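Local atomic coordinates of alpha-amylase/trypsin inhibitor (Eleusine coracana, PDB entry 1B1U), a protein that inhibits both trypsin and alpha-amylase and may protect ragi seeds against hydrolytic enzymes of their own and of foreign origin. Residues R91-A94 with P95-T99. Numbering follows the deposited sequence.
Sequences RAFA and PKLVT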
loop_
_atom_site.group_PDB
_atom_site.type_symbol
_atom_site.label_atom_id
_atom_site.label_comp_id
_atom_site.label_asym_id
_atom_site.label_seq_id
_atom_site.Cartn_x
_atom_site.Cartn_y
_atom_site.Cartn_z
ATOM N N ARG A 91 -0.886 0.209 9.779
ATOM C CA ARG A 91 -0.679 1.580 9.355
ATOM C C ARG A 91 0.767 1.971 9.584
ATOM O O ARG A 91 1.373 2.654 8.762
ATOM C CB ARG A 91 -1.593 2.513 10.143
ATOM C CG ARG A 91 -2.831 2.923 9.387
ATOM C CD ARG A 91 -3.891 3.480 10.326
ATOM N NE ARG A 91 -5.147 3.745 9.634
ATOM C CZ ARG A 91 -5.952 2.803 9.139
ATOM N NH1 ARG A 91 -5.643 1.513 9.254
ATOM N NH2 ARG A 91 -7.073 3.150 8.528
ATOM N N ALA A 92 1.323 1.548 10.715
ATOM C CA ALA A 92 2.717 1.862 11.038
ATOM C C ALA A 92 3.702 1.241 10.031
ATOM O O ALA A 92 4.709 1.848 9.697
ATOM C CB ALA A 92 3.046 1.389 12.458
ATOM N N PHE A 93 3.424 0.036 9.546
ATOM C CA PHE A 93 4.333 -0.570 8.587
ATOM C C PHE A 93 4.121 -0.080 7.147
ATOM O O PHE A 93 5.066 0.369 6.507
ATOM C CB PHE A 93 4.237 -2.099 8.627
ATOM C CG PHE A 93 4.976 -2.773 7.505
ATOM C CD1 PHE A 93 6.353 -2.644 7.393
ATOM C CD2 PHE A 93 4.287 -3.452 6.503
ATOM C CE1 PHE A 93 7.037 -3.163 6.298
ATOM C CE2 PHE A 93 4.966 -3.981 5.399
ATOM C CZ PHE A 93 6.350 -3.828 5.301
ATOM N N ALA A 94 2.886 -0.168 6.650
ATOM C CA ALA A 94 2.524 0.234 5.280
ATOM C C ALA A 94 3.443 1.196 4.536
ATOM O O ALA A 94 3.943 0.864 3.460
ATOM C CB ALA A 94 1.107 0.781 5.259
ATOM N N PRO A 95 3.657 2.416 5.070
ATOM C CA PRO A 95 4.547 3.348 4.352
ATOM C C PRO A 95 6.005 2.865 4.198
ATOM O O PRO A 95 6.875 3.612 3.748
ATOM C CB PRO A 95 4.477 4.649 5.167
ATOM C CG PRO A 95 3.387 4.458 6.166
ATOM C CD PRO A 95 3.117 2.995 6.313
ATOM N N LYS A 96 6.276 1.623 4.580
ATOM C CA LYS A 96 7.631 1.106 4.477
ATOM C C LYS A 96 7.714 0.180 3.273
ATOM O O LYS A 96 8.789 -0.293 2.916
ATOM C CB LYS A 96 8.024 0.345 5.758
ATOM C CG LYS A 96 7.895 1.132 7.067
ATOM C CD LYS A 96 8.920 2.243 7.168
ATOM C CE LYS A 96 8.414 3.398 8.042
ATOM N NZ LYS A 96 9.084 4.711 7.760
ATOM N N LEU A 97 6.571 -0.067 2.641
ATOM C CA LEU A 97 6.529 -0.945 1.486
ATOM C C LEU A 97 7.450 -0.490 0.360
ATOM O O LEU A 97 7.796 -1.268 -0.526
ATOM C CB LEU A 97 5.098 -1.053 0.957
ATOM C CG LEU A 97 4.055 -1.794 1.794
ATOM C CD1 LEU A 97 2.685 -1.545 1.174
ATOM C CD2 LEU A 97 4.350 -3.292 1.843
ATOM N N VAL A 98 7.861 0.768 0.382
ATOM C CA VAL A 98 8.717 1.265 -0.677
ATOM C C VAL A 98 10.197 1.271 -0.284
ATOM O O VAL A 98 11.063 1.558 -1.107
ATOM C CB VAL A 98 8.298 2.698 -1.112
ATOM C CG1 VAL A 98 6.777 2.773 -1.317
ATOM C CG2 VAL A 98 8.749 3.708 -0.082
ATOM N N THR A 99 10.493 0.950 0.967
ATOM C CA THR A 99 11.876 0.940 1.410
ATOM C C THR A 99 12.693 -0.193 0.790
ATOM O O THR A 99 12.156 -1.236 0.382
ATOM C CB THR A 99 11.975 0.844 2.945
ATOM O OG1 THR A 99 11.278 -0.323 3.400
ATOM C CG2 THR A 99 11.381 2.086 3.585
#
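Phe93 and Ala94 meet Lys96 and Leu97 at the C-terminal end of helix 87-93, the last of four helices in this five-disulfide cereal trypsin/alpha-amylase inhibitor, where the chain tightens into a 3-10 segment and then a type I beta turn from Lys96 to Thr99. Pro95 has no N-H to offer, and its CD lies 3.0 Å from Arg91 O, in place of the usual helical donor. Beyond it the backbone bonds span three residues, the 3-10 spacing. Leu97 N donates almost straight to Ala94 O at 2.9 Å, from above the carbonyl plane. Lys96 N reaches Phe93 O at a bent 137°, its position less certain. The Phe93 ring, swung anti to its own backbone N (chi1 170°), reaches forward alongside the turn: CE1 packs 3.7 Å from Lys96 CB, and CE2 comes equally near Leu97 CD2, the leucine side chain crossing at about a right angle. Helix 19-29 covers both apolar groups, Val24 touching Phe93 and Tyr23 touching Leu97. At the other end, Arg91 NH1 is satisfied by Leu79 O. Lys96 O takes two donors from Thr99, the backbone N at 2.9 Å and OG1, which approaches in the carbonyl plane along a lone pair, at 2.5 Å.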